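Local coordinates for protein Obg-like ATPase 1 (Schizosaccharomyces pombe, PDB 1NI3) that hydrolyses ATP and, less efficiently, GTP, with magnesium as cofactor, and negatively regulates the G2/M transition of the cell cycle, at residues A[157-162]-A[187-192]; A[150-155]-A[194-199]; A[94-99]-A[110-115]; A[224-229]-A[302-307]. All coordinates share one frame; numbering follows the deposited sequence.

Contact 1: residues A[157-162]-A[187-192]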
loop_
_atom_site.group_PDB
_atom_site.type_symbol
_atom_site.label_atom_id
_atom_site.label_comp_id
_atom_site.label_asym_id
_atom_site.label_seq_id
_atom_site.Cartn_x
_atom_site.Cartn_y
_atom_site.Cartn_z
ATOM N N GLU A 157 24.166 0.901 -4.227
ATOM C CA GLU A 157 25.197 0.094 -3.601
ATOM C C GLU A 157 24.823 -1.376 -3.726
ATOM O O GLU A 157 25.625 -2.167 -4.203
ATOM C CB GLU A 157 25.362 0.498 -2.140
ATOM C CG GLU A 157 26.191 1.776 -1.984
ATOM C CD GLU A 157 26.081 2.399 -0.601
ATOM O OE1 GLU A 157 25.954 1.650 0.396
ATOM O OE2 GLU A 157 26.171 3.641 -0.512
ATOM N N PHE A 158 23.606 -1.741 -3.332
ATOM C CA PHE A 158 23.187 -3.125 -3.426
ATOM C C PHE A 158 23.452 -3.699 -4.795
ATOM O O PHE A 158 24.004 -4.779 -4.925
ATOM C CB PHE A 158 21.704 -3.268 -3.127
ATOM C CG PHE A 158 21.227 -4.685 -3.185
ATOM C CD1 PHE A 158 21.291 -5.498 -2.059
ATOM C CD2 PHE A 158 20.720 -5.216 -4.366
ATOM C CE1 PHE A 158 20.850 -6.833 -2.101
ATOM C CE2 PHE A 158 20.276 -6.548 -4.425
ATOM C CZ PHE A 158 20.341 -7.359 -3.283
ATOM N N VAL A 159 23.035 -2.975 -5.820
ATOM C CA VAL A 159 23.239 -3.433 -7.185
ATOM C C VAL A 159 24.731 -3.606 -7.432
ATOM O O VAL A 159 25.188 -4.680 -7.831
ATOM C CB VAL A 159 22.666 -2.427 -8.200
ATOM C CG1 VAL A 159 23.007 -2.856 -9.613
ATOM C CG2 VAL A 159 21.158 -2.339 -8.018
ATOM N N GLU A 160 25.485 -2.536 -7.189
ATOM C CA GLU A 160 26.942 -2.535 -7.362
ATOM C C GLU A 160 27.536 -3.847 -6.841
ATOM O O GLU A 160 28.229 -4.561 -7.571
ATOM C CB GLU A 160 27.540 -1.343 -6.603
ATOM C CG GLU A 160 29.057 -1.137 -6.757
ATOM C CD GLU A 160 29.469 -0.701 -8.152
ATOM O OE1 GLU A 160 30.556 -0.093 -8.276
ATOM O OE2 GLU A 160 28.727 -0.987 -9.124
ATOM N N LYS A 161 27.248 -4.159 -5.581
ATOM C CA LYS A 161 27.752 -5.371 -4.962
ATOM C C LYS A 161 27.234 -6.603 -5.670
ATOM O O LYS A 161 28.002 -7.460 -6.100
ATOM C CB LYS A 161 27.374 -5.400 -3.473
ATOM C CG LYS A 161 28.007 -6.539 -2.681
ATOM C CD LYS A 161 27.288 -7.863 -2.929
ATOM C CE LYS A 161 28.014 -9.071 -2.337
ATOM N NZ LYS A 161 27.193 -10.323 -2.473
ATOM N N HIS A 162 25.920 -6.698 -5.793
ATOM C CA HIS A 162 25.318 -7.853 -6.460
ATOM C C HIS A 162 25.887 -8.005 -7.869
ATOM O O HIS A 162 26.192 -9.115 -8.315
ATOM C CB HIS A 162 23.795 -7.690 -6.526
ATOM C CG HIS A 162 23.091 -8.873 -7.089
ATOM N ND1 HIS A 162 23.113 -9.182 -8.429
ATOM C CD2 HIS A 162 22.388 -9.865 -6.484
ATOM C CE1 HIS A 162 22.462 -10.313 -8.630
ATOM N NE2 HIS A 162 22.015 -10.746 -7.462
ATOM N N ALA A 187 23.736 -7.883 -18.022
ATOM C CA ALA A 187 23.544 -6.725 -18.883
ATOM C C ALA A 187 22.369 -5.893 -18.360
ATOM O O ALA A 187 22.383 -4.658 -18.437
ATOM C CB ALA A 187 23.273 -7.168 -20.304
ATOM N N ILE A 188 21.361 -6.581 -17.824
ATOM C CA ILE A 188 20.170 -5.943 -17.285
ATOM C C ILE A 188 20.481 -5.301 -15.939
ATOM O O ILE A 188 20.153 -4.135 -15.712
ATOM C CB ILE A 188 19.047 -6.972 -17.120
ATOM C CG1 ILE A 188 18.688 -7.527 -18.496
ATOM C CG2 ILE A 188 17.842 -6.341 -16.427
ATOM C CD1 ILE A 188 17.662 -8.628 -18.482
ATOM N N ILE A 189 21.110 -6.056 -15.043
ATOM C CA ILE A 189 21.458 -5.497 -13.752
ATOM C C ILE A 189 22.250 -4.223 -14.012
ATOM O O ILE A 189 22.159 -3.251 -13.260
ATOM C CB ILE A 189 22.320 -6.469 -12.918
ATOM C CG1 ILE A 189 21.423 -7.345 -12.048
ATOM C CG2 ILE A 189 23.304 -5.680 -12.044
ATOM C CD1 ILE A 189 20.463 -8.180 -12.812
ATOM N N GLU A 190 23.030 -4.245 -15.087
ATOM C CA GLU A 190 23.847 -3.107 -15.474
ATOM C C GLU A 190 22.954 -1.889 -15.704
ATOM O O GLU A 190 23.241 -0.798 -15.211
ATOM C CB GLU A 190 24.609 -3.435 -16.755
ATOM C CG GLU A 190 25.927 -2.689 -16.924
ATOM C CD GLU A 190 26.936 -3.064 -15.858
ATOM O OE1 GLU A 190 27.069 -2.308 -14.866
ATOM O OE2 GLU A 190 27.589 -4.122 -16.010
ATOM N N LYS A 191 21.877 -2.082 -16.461
ATOM C CA LYS A 191 20.930 -1.006 -16.744
ATOM C C LYS A 191 20.282 -0.532 -15.450
ATOM O O LYS A 191 20.086 0.663 -15.254
ATOM C CB LYS A 191 19.836 -1.488 -17.707
ATOM C CG LYS A 191 20.267 -1.648 -19.159
ATOM C CD LYS A 191 19.112 -2.178 -20.026
ATOM C CE LYS A 191 17.874 -1.286 -19.953
ATOM N NZ LYS A 191 16.701 -1.913 -20.626
ATOM N N VAL A 192 19.936 -1.479 -14.578
ATOM C CA VAL A 192 19.316 -1.156 -13.290
ATOM C C VAL A 192 20.229 -0.183 -12.547
ATOM O O VAL A 192 19.757 0.787 -11.948
ATOM C CB VAL A 192 19.137 -2.408 -12.424
ATOM C CG1 VAL A 192 18.644 -2.020 -11.052
ATOM C CG2 VAL A 192 18.158 -3.347 -13.096
#
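Val-159, Ile-189 and Val-192 form a buried apolar contact between the two arms of an antiparallel helical hairpin. Helix 140-168 supplies Val-159 and helix 179-199 the other two. The pair belongs to the helical coiled-coil domain that marks the YchF/OLA1 branch of the Obg family. The two short segments run at 157° to each other, and their axes come within 9.8 Å. The centre of the meeting is Val-159, whose two methyls have separate partners. CG1 stands anti to the backbone N (chi1 174°) and meets the branch methyl of Ile-189, with Val-159 CG1 to Ile-189 CG2 at 3.7 Å. The two side chains pass alongside one another, pointing opposite ways. His-162, one turn further on, brings its ring obliquely to Ile-189, with His-162 ND1 4.4 Å from Ile-189 CG1. No hydrogen bond crosses between the segments, so the contact rests on packing. Helix 210-217 adds a third wall, where Ile-215 touches Ile-189 and Ile-216 touches Val-192. Lys-191 also forms a salt bridge with Glu-212 of that helix. The other methyl of Val-159, CG2, lies 4.0 Å from Val-192 CG1.

Contact 2: residues A[150-155]-A[194-199]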
loop_
_atom_site.group_PDB
_atom_site.type_symbol
_atom_site.label_atom_id
_atom_site.label_comp_id
_atom_site.label_asym_id
_atom_site.label_seq_id
_atom_site.Cartn_x
_atom_site.Cartn_y
_atom_site.Cartn_z
ATOM N N GLU A 150 18.856 8.999 -0.430
ATOM C CA GLU A 150 19.282 7.947 0.477
ATOM C C GLU A 150 18.833 6.625 -0.136
ATOM O O GLU A 150 19.635 5.700 -0.268
ATOM C CB GLU A 150 18.671 8.147 1.875
ATOM C CG GLU A 150 18.788 6.927 2.785
ATOM C CD GLU A 150 18.543 7.253 4.254
ATOM O OE1 GLU A 150 17.761 8.187 4.531
ATOM O OE2 GLU A 150 19.124 6.577 5.135
ATOM N N LEU A 151 17.569 6.538 -0.544
ATOM C CA LEU A 151 17.093 5.289 -1.122
ATOM C C LEU A 151 17.907 4.898 -2.352
ATOM O O LEU A 151 18.363 3.758 -2.477
ATOM C CB LEU A 151 15.599 5.371 -1.470
ATOM C CG LEU A 151 14.677 5.650 -0.280
ATOM C CD1 LEU A 151 13.244 5.435 -0.699
ATOM C CD2 LEU A 151 15.028 4.746 0.896
ATOM N N LEU A 152 18.109 5.849 -3.254
ATOM C CA LEU A 152 18.880 5.584 -4.462
ATOM C C LEU A 152 20.268 5.048 -4.131
ATOM O O LEU A 152 20.711 4.059 -4.727
ATOM C CB LEU A 152 19.016 6.854 -5.280
ATOM C CG LEU A 152 17.674 7.234 -5.871
ATOM C CD1 LEU A 152 17.771 8.602 -6.501
ATOM C CD2 LEU A 152 17.250 6.173 -6.885
ATOM N N ILE A 153 20.958 5.681 -3.186
ATOM C CA ILE A 153 22.279 5.200 -2.838
ATOM C C ILE A 153 22.229 3.742 -2.426
ATOM O O ILE A 153 22.967 2.911 -2.975
ATOM C CB ILE A 153 22.891 6.036 -1.727
ATOM C CG1 ILE A 153 23.030 7.481 -2.196
ATOM C CG2 ILE A 153 24.285 5.514 -1.392
ATOM C CD1 ILE A 153 23.938 7.610 -3.415
ATOM N N LYS A 154 21.368 3.420 -1.467
ATOM C CA LYS A 154 21.248 2.033 -1.038
ATOM C C LYS A 154 21.109 1.081 -2.225
ATOM O O LYS A 154 21.993 0.270 -2.479
ATOM C CB LYS A 154 20.056 1.873 -0.101
ATOM C CG LYS A 154 20.395 2.200 1.322
ATOM C CD LYS A 154 21.445 1.229 1.823
ATOM C CE LYS A 154 21.930 1.581 3.214
ATOM N NZ LYS A 154 22.831 0.511 3.721
ATOM N N ASP A 155 20.004 1.185 -2.956
ATOM C CA ASP A 155 19.805 0.313 -4.103
ATOM C C ASP A 155 21.002 0.314 -5.028
ATOM O O ASP A 155 21.370 -0.719 -5.583
ATOM C CB ASP A 155 18.555 0.713 -4.877
ATOM C CG ASP A 155 17.292 0.464 -4.091
ATOM O OD1 ASP A 155 17.099 -0.673 -3.620
ATOM O OD2 ASP A 155 16.497 1.408 -3.943
ATOM N N GLN A 194 22.783 1.625 -13.976
ATOM C CA GLN A 194 22.801 2.786 -14.861
ATOM C C GLN A 194 21.681 3.747 -14.465
ATOM O O GLN A 194 21.917 4.933 -14.264
ATOM C CB GLN A 194 22.572 2.322 -16.304
ATOM C CG GLN A 194 23.818 2.229 -17.175
ATOM C CD GLN A 194 24.119 3.543 -17.877
ATOM O OE1 GLN A 194 23.315 4.030 -18.679
ATOM N NE2 GLN A 194 25.277 4.124 -17.581
ATOM N N TYR A 195 20.464 3.216 -14.360
ATOM C CA TYR A 195 19.289 4.014 -14.011
ATOM C C TYR A 195 19.465 4.654 -12.644
ATOM O O TYR A 195 19.463 5.875 -12.517
ATOM C CB TYR A 195 18.020 3.134 -14.003
ATOM C CG TYR A 195 16.706 3.882 -14.195
ATOM C CD1 TYR A 195 16.165 4.065 -15.470
ATOM C CD2 TYR A 195 16.013 4.427 -13.104
ATOM C CE1 TYR A 195 14.970 4.776 -15.658
ATOM C CE2 TYR A 195 14.814 5.135 -13.284
ATOM C CZ TYR A 195 14.305 5.308 -14.563
ATOM O OH TYR A 195 13.147 6.033 -14.754
ATOM N N LEU A 196 19.622 3.816 -11.625
ATOM C CA LEU A 196 19.778 4.280 -10.250
ATOM C C LEU A 196 20.839 5.359 -10.099
ATOM O O LEU A 196 20.740 6.226 -9.228
ATOM C CB LEU A 196 20.136 3.109 -9.344
ATOM C CG LEU A 196 19.038 2.058 -9.251
ATOM C CD1 LEU A 196 19.540 0.886 -8.438
ATOM C CD2 LEU A 196 17.792 2.665 -8.621
ATOM N N THR A 197 21.848 5.314 -10.955
ATOM C CA THR A 197 22.917 6.282 -10.875
ATOM C C THR A 197 22.850 7.404 -11.910
ATOM O O THR A 197 22.875 8.581 -11.551
ATOM C CB THR A 197 24.257 5.559 -10.960
ATOM O OG1 THR A 197 24.234 4.621 -12.047
ATOM C CG2 THR A 197 24.511 4.807 -9.675
ATOM N N GLU A 198 22.775 7.044 -13.185
ATOM C CA GLU A 198 22.703 8.034 -14.251
ATOM C C GLU A 198 21.380 8.787 -14.183
ATOM O O GLU A 198 21.323 9.940 -13.751
ATOM C CB GLU A 198 22.817 7.357 -15.616
ATOM C CG GLU A 198 24.038 7.767 -16.440
ATOM C CD GLU A 198 25.324 7.275 -15.829
ATOM O OE1 GLU A 198 25.448 6.050 -15.602
ATOM O OE2 GLU A 198 26.228 8.105 -15.599
ATOM N N THR A 199 20.316 8.121 -14.611
ATOM C CA THR A 199 18.991 8.714 -14.620
ATOM C C THR A 199 18.645 9.324 -13.268
ATOM O O THR A 199 17.873 10.279 -13.198
ATOM C CB THR A 199 17.950 7.655 -14.984
ATOM O OG1 THR A 199 18.510 6.752 -15.947
ATOM C CG2 THR A 199 16.723 8.304 -15.577
#
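The carboxylate of Asp-155 is turned to the backbone of a nearby loop, while the CB that carries it packs against Leu-196. OD1 accepts a hydrogen bond from Leu-222 N and OD2 one from Thr-223 N. Each oxygen thus has its own backbone amide, which should hold the plane of the group in place. The two amides would also favour the charged form of this buried acid. A second flat group, the ring of Tyr-195, lies outside the main meeting. Thr-199 CB sits over the centre of one face, 3.9 Å above the plane, and Trp-208 meets the ring with its own plane at about 60°.

The contact itself is made by the forked end of Leu-196. One branch reaches Asp-155, with Leu-196 CD1 3.7 Å from Asp-155 CB. The same CD1 is 3.8 Å from Asp-155 O. The other branch turns to Leu-152, and the two CD2 methyls of Leu-152 and Leu-196 are 4.0 Å apart. In Leu-196 CG stands beside the backbone N (chi1 -64°), and this sends the fork across to helix 140-168. The backbones are close here, with Leu-152 CA and Leu-196 CA 6.0 Å apart.

Helix 179-199 widens into a pi-type turn at 195-199. Thr-223 touches both leucines from the loop that leads towards strand 227-232. Leu-151 and Lys-154 pack on Leu-110. Helix 140-168 thus packs at once on helix 179-199, its hairpin partner, and on helix 107-113 of the nucleotide-binding domain.

Contact 3: residues A[94-99]-A[110-115]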
loop_
_atom_site.group_PDB
_atom_site.type_symbol
_atom_site.label_atom_id
_atom_site.label_comp_id
_atom_site.label_asym_id
_atom_site.label_seq_id
_atom_site.Cartn_x
_atom_site.Cartn_y
_atom_site.Cartn_z
ATOM N N GLY A 94 8.562 3.195 15.124
ATOM C CA GLY A 94 8.380 2.431 16.342
ATOM C C GLY A 94 9.186 1.148 16.416
ATOM O O GLY A 94 9.505 0.689 17.514
ATOM N N LEU A 95 9.517 0.569 15.264
ATOM C CA LEU A 95 10.272 -0.689 15.215
ATOM C C LEU A 95 11.768 -0.512 15.372
ATOM O O LEU A 95 12.526 -1.450 15.150
ATOM C CB LEU A 95 10.015 -1.420 13.901
ATOM C CG LEU A 95 8.621 -2.021 13.764
ATOM C CD1 LEU A 95 8.362 -2.388 12.314
ATOM C CD2 LEU A 95 8.506 -3.230 14.675
ATOM N N THR A 96 12.189 0.685 15.751
ATOM C CA THR A 96 13.597 0.967 15.951
ATOM C C THR A 96 13.712 2.243 16.747
ATOM O O THR A 96 13.625 3.328 16.180
ATOM C CB THR A 96 14.344 1.162 14.615
ATOM O OG1 THR A 96 13.424 1.555 13.588
ATOM C CG2 THR A 96 15.058 -0.110 14.209
ATOM N N LYS A 97 13.899 2.138 18.058
ATOM C CA LYS A 97 14.004 3.359 18.851
ATOM C C LYS A 97 15.130 4.261 18.354
ATOM O O LYS A 97 14.995 5.486 18.343
ATOM C CB LYS A 97 14.224 3.046 20.330
ATOM C CG LYS A 97 13.160 3.670 21.248
ATOM C CD LYS A 97 13.016 5.190 21.066
ATOM C CE LYS A 97 14.243 5.944 21.559
ATOM N NZ LYS A 97 14.029 7.411 21.505
ATOM N N GLY A 98 16.234 3.654 17.935
ATOM C CA GLY A 98 17.360 4.436 17.455
ATOM C C GLY A 98 17.025 5.599 16.538
ATOM O O GLY A 98 16.142 5.500 15.688
ATOM N N ALA A 99 17.732 6.710 16.717
ATOM C CA ALA A 99 17.532 7.891 15.885
ATOM C C ALA A 99 18.805 8.079 15.056
ATOM O O ALA A 99 19.766 8.693 15.514
ATOM C CB ALA A 99 17.277 9.116 16.762
ATOM N N LEU A 110 15.806 1.788 7.533
ATOM C CA LEU A 110 15.634 1.143 6.257
ATOM C C LEU A 110 15.555 -0.370 6.353
ATOM O O LEU A 110 14.752 -0.987 5.664
ATOM C CB LEU A 110 16.749 1.543 5.298
ATOM C CG LEU A 110 16.679 2.976 4.782
ATOM C CD1 LEU A 110 17.838 3.223 3.844
ATOM C CD2 LEU A 110 15.361 3.203 4.066
ATOM N N SER A 111 16.371 -0.987 7.199
ATOM C CA SER A 111 16.322 -2.448 7.302
ATOM C C SER A 111 14.910 -2.985 7.539
ATOM O O SER A 111 14.610 -4.111 7.175
ATOM C CB SER A 111 17.289 -2.969 8.387
ATOM O OG SER A 111 16.739 -2.842 9.688
ATOM N N HIS A 112 14.050 -2.162 8.131
ATOM C CA HIS A 112 12.658 -2.529 8.416
ATOM C C HIS A 112 11.732 -2.190 7.272
ATOM O O HIS A 112 10.721 -2.851 7.045
ATOM C CB HIS A 112 12.159 -1.807 9.660
ATOM C CG HIS A 112 12.611 -2.436 10.933
ATOM N ND1 HIS A 112 12.199 -3.688 11.313
ATOM C CD2 HIS A 112 13.474 -2.004 11.883
ATOM C CE1 HIS A 112 12.796 -4.012 12.455
ATOM N NE2 HIS A 112 13.569 -3.009 12.813
ATOM N N VAL A 113 12.075 -1.123 6.574
ATOM C CA VAL A 113 11.301 -0.691 5.431
ATOM C C VAL A 113 11.324 -1.799 4.383
ATOM O O VAL A 113 10.321 -2.067 3.721
ATOM C CB VAL A 113 11.898 0.588 4.835
ATOM C CG1 VAL A 113 11.336 0.832 3.443
ATOM C CG2 VAL A 113 11.585 1.764 5.738
ATOM N N ARG A 114 12.474 -2.453 4.254
ATOM C CA ARG A 114 12.640 -3.533 3.289
ATOM C C ARG A 114 11.596 -4.616 3.452
ATOM O O ARG A 114 11.229 -5.277 2.492
ATOM C CB ARG A 114 14.040 -4.163 3.429
ATOM C CG ARG A 114 15.195 -3.251 3.061
ATOM C CD ARG A 114 16.548 -3.844 3.437
ATOM N NE ARG A 114 17.653 -2.956 3.074
ATOM C CZ ARG A 114 18.155 -2.854 1.846
ATOM N NH1 ARG A 114 17.659 -3.591 0.857
ATOM N NH2 ARG A 114 19.145 -2.005 1.601
ATOM N N ALA A 115 11.117 -4.794 4.669
ATOM C CA ALA A 115 10.148 -5.845 4.917
ATOM C C ALA A 115 8.743 -5.421 4.530
ATOM O O ALA A 115 7.773 -6.148 4.746
ATOM C CB ALA A 115 10.180 -6.241 6.384
#
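Leu-95 and Thr-96 meet the ring of His-112 in two different ways. The first is a CH-pi contact. Leu-95 CB stands over the middle of one ring face, 3.9 Å from the centroid of His-112 and only 1° off the ring normal. The side chain of Leu-95 crosses the ring at a slant, and its CD1 comes to 4.2 Å from His-112 ND1.

The second is packing at the ring edge. Thr-96 CG2 lies near the ring plane, 3.4 Å from His-112 CD2 and 3.5 Å from His-112 NE2. The chi1 of His-112 (-80°) carries the ring out from the helix to the loop.

Polar contacts play a smaller part. Leu-95 O is 3.0 Å from His-112 NE2, but it stands above the ring plane, on the side of Leu-95 CB, and so is not placed for a hydrogen bond. Thr-96 OG1 turns back within its own loop and makes a weak hydrogen bond to Ile-92 O.

The loop follows strand 81-90 and carries the end of the DxxG motif at Gly-94, so it corresponds to switch II of P-loop GTPases. Leu-95 holds the position where many GTPases have glutamine, as in the hydrophobic amino acid-substituted (HAS) GTPases, which include YchF proteins. The side chain of Thr-96 is about 9 Å from that of Lys-33, a predicted ATP-binding residue. The contact lies at the surface. With no hydrogen bond across it, apolar packing on one imidazole holds loop to helix, consistent with a region that can rearrange.

Contact 4: residues A[224-229]-A[302-307]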
loop_
_atom_site.group_PDB
_atom_site.type_symbol
_atom_site.label_atom_id
_atom_site.label_comp_id
_atom_site.label_asym_id
_atom_site.label_seq_id
_atom_site.Cartn_x
_atom_site.Cartn_y
_atom_site.Cartn_z
ATOM N N ALA A 224 11.892 0.322 -5.463
ATOM C CA ALA A 224 10.949 -0.422 -6.280
ATOM C C ALA A 224 9.541 -0.262 -5.720
ATOM O O ALA A 224 8.579 -0.240 -6.460
ATOM C CB ALA A 224 11.335 -1.897 -6.303
ATOM N N LYS A 225 9.439 -0.135 -4.405
ATOM C CA LYS A 225 8.146 -0.006 -3.737
ATOM C C LYS A 225 7.398 1.278 -4.073
ATOM O O LYS A 225 7.986 2.364 -4.103
ATOM C CB LYS A 225 8.324 -0.071 -2.221
ATOM C CG LYS A 225 9.305 -1.135 -1.767
ATOM C CD LYS A 225 9.479 -1.117 -0.257
ATOM C CE LYS A 225 10.571 -2.077 0.166
ATOM N NZ LYS A 225 10.259 -3.477 -0.218
ATOM N N PRO A 226 6.084 1.182 -4.340
ATOM C CA PRO A 226 5.423 2.452 -4.645
ATOM C C PRO A 226 5.380 3.325 -3.394
ATOM O O PRO A 226 5.469 2.828 -2.266
ATOM C CB PRO A 226 4.041 2.024 -5.126
ATOM C CG PRO A 226 3.822 0.712 -4.435
ATOM C CD PRO A 226 5.167 0.050 -4.541
ATOM N N VAL A 227 5.255 4.630 -3.597
ATOM C CA VAL A 227 5.234 5.559 -2.478
ATOM C C VAL A 227 4.013 6.467 -2.530
ATOM O O VAL A 227 3.602 6.925 -3.592
ATOM C CB VAL A 227 6.502 6.431 -2.466
ATOM C CG1 VAL A 227 6.505 7.335 -1.242
ATOM C CG2 VAL A 227 7.738 5.545 -2.488
ATOM N N ILE A 228 3.434 6.730 -1.369
ATOM C CA ILE A 228 2.263 7.586 -1.281
ATOM C C ILE A 228 2.596 8.717 -0.326
ATOM O O ILE A 228 2.821 8.476 0.864
ATOM C CB ILE A 228 1.051 6.805 -0.747
ATOM C CG1 ILE A 228 0.706 5.650 -1.700
ATOM C CG2 ILE A 228 -0.114 7.752 -0.564
ATOM C CD1 ILE A 228 -0.283 4.639 -1.118
ATOM N N TYR A 229 2.622 9.947 -0.837
ATOM C CA TYR A 229 2.954 11.107 -0.006
ATOM C C TYR A 229 1.817 11.676 0.825
ATOM O O TYR A 229 0.773 12.054 0.301
ATOM C CB TYR A 229 3.521 12.234 -0.865
ATOM C CG TYR A 229 4.846 11.895 -1.483
ATOM C CD1 TYR A 229 4.925 11.423 -2.787
ATOM C CD2 TYR A 229 6.024 12.008 -0.751
ATOM C CE1 TYR A 229 6.147 11.070 -3.354
ATOM C CE2 TYR A 229 7.249 11.658 -1.301
ATOM C CZ TYR A 229 7.310 11.190 -2.601
ATOM O OH TYR A 229 8.529 10.853 -3.144
ATOM N N TYR A 302 -4.208 0.286 -0.205
ATOM C CA TYR A 302 -4.743 -0.990 -0.637
ATOM C C TYR A 302 -4.606 -1.147 -2.149
ATOM O O TYR A 302 -4.193 -2.190 -2.633
ATOM C CB TYR A 302 -6.211 -1.085 -0.247
ATOM C CG TYR A 302 -6.790 -2.473 -0.385
ATOM C CD1 TYR A 302 -6.671 -3.398 0.641
ATOM C CD2 TYR A 302 -7.500 -2.838 -1.516
ATOM C CE1 TYR A 302 -7.260 -4.646 0.556
ATOM C CE2 TYR A 302 -8.085 -4.085 -1.626
ATOM C CZ TYR A 302 -7.970 -4.986 -0.582
ATOM O OH TYR A 302 -8.601 -6.200 -0.663
ATOM N N ASN A 303 -4.939 -0.097 -2.891
ATOM C CA ASN A 303 -4.851 -0.141 -4.347
ATOM C C ASN A 303 -3.430 -0.187 -4.887
ATOM O O ASN A 303 -3.121 -0.998 -5.766
ATOM C CB ASN A 303 -5.581 1.046 -4.976
ATOM C CG ASN A 303 -7.095 0.889 -4.940
ATOM O OD1 ASN A 303 -7.621 -0.220 -5.076
ATOM N ND2 ASN A 303 -7.803 2.005 -4.791
ATOM N N ALA A 304 -2.572 0.697 -4.383
ATOM C CA ALA A 304 -1.165 0.777 -4.802
ATOM C C ALA A 304 -0.505 -0.584 -4.763
ATOM O O ALA A 304 0.374 -0.884 -5.560
ATOM C CB ALA A 304 -0.409 1.730 -3.884
ATOM N N LEU A 305 -0.940 -1.399 -3.815
ATOM C CA LEU A 305 -0.413 -2.738 -3.660
ATOM C C LEU A 305 -1.030 -3.721 -4.659
ATOM O O LEU A 305 -0.793 -4.928 -4.570
ATOM C CB LEU A 305 -0.668 -3.230 -2.227
ATOM C CG LEU A 305 0.146 -2.569 -1.115
ATOM C CD1 LEU A 305 -0.437 -2.968 0.227
ATOM C CD2 LEU A 305 1.616 -2.989 -1.218
ATOM N N ASN A 306 -1.810 -3.207 -5.608
ATOM C CA ASN A 306 -2.483 -4.038 -6.607
ATOM C C ASN A 306 -3.408 -5.079 -5.981
ATOM O O ASN A 306 -3.410 -6.250 -6.375
ATOM C CB ASN A 306 -1.471 -4.757 -7.507
ATOM C CG ASN A 306 -1.064 -3.930 -8.710
ATOM O OD1 ASN A 306 -1.902 -3.314 -9.365
ATOM N ND2 ASN A 306 0.231 -3.930 -9.020
ATOM N N LEU A 307 -4.179 -4.666 -4.986
ATOM C CA LEU A 307 -5.088 -5.599 -4.337
ATOM C C LEU A 307 -6.549 -5.267 -4.662
ATOM O O LEU A 307 -6.905 -4.108 -4.916
ATOM C CB LEU A 307 -4.838 -5.596 -2.816
ATOM C CG LEU A 307 -3.437 -6.079 -2.408
ATOM C CD1 LEU A 307 -3.212 -5.868 -0.918
ATOM C CD2 LEU A 307 -3.283 -7.545 -2.761
#
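Lys-225 NZ, on the residue before the Pro-226 that meets Ala-304, is held by two backbone carbonyls. It has a hydrogen bond to Val-116 O and a weak one to Arg-114 O. These bonds tie the side chain to the chain just before strand 118-124.

Across the contact the side chains that touch are apolar. Ala-304 presents its methyl between two residues of the other segment. Ile-228 reaches it with the tip of its long branch, and Ile-228 CD1 is 4.0 Å from Ala-304 CB. CG1 of this isoleucine is anti to the carbonyl carbon (chi1 -61°), an arrangement that directs the long branch to the helix. The ring of Pro-226 comes up beside the last turn. Pro-226 CG is 4.0 Å from Ala-304 O and 4.4 Å from Ala-304 CB. No hydrogen bond joins the two segments.

The helix ends just here. Leu-305 leaves helical angles, and Asn-306 takes a left-handed conformation. Asn-306 N bonds to Asn-303 O at 2.6 Å, and Leu-307 N makes a weak bond to Tyr-302 O at 3.4 Å. This is the pattern of a Schellman motif, and it turns the chain into strand 307-312.

Strand 227-232 is flanked in the sheet by the parallel strands 118-124 and 262-265. Pro-226 and Ile-228 make backbone hydrogen bonds with Ile-119, and Tyr-229 with Thr-261 and Ile-263. Helix 294-304 and the turn after it pack on this sheet. Tyr-302 touches Ala-85 of strand 81-90, and Leu-305, just past the helix, touches Leu-87 of the same strand.

How the contacts relate
Contacts 1 and 2 hold the same two helices, and contact 1 is nested inside the chain loop that contact 2 closes. They also touch, with Val-159 CG2 3.6 Å from Leu-196 CD1, so the apolar packing runs on from one contact to the other. Both are buried, although contact 2 includes an acid bound to backbone amides. Contact 3 lies at the surface and depends on an imidazole ring. It meets contact 2 where Leu-110 packs on Leu-151. Contact 4 is partly buried near the middle of the chain and joins a strand to a helix end. Lys-225 links it weakly to the backbone of contact 3.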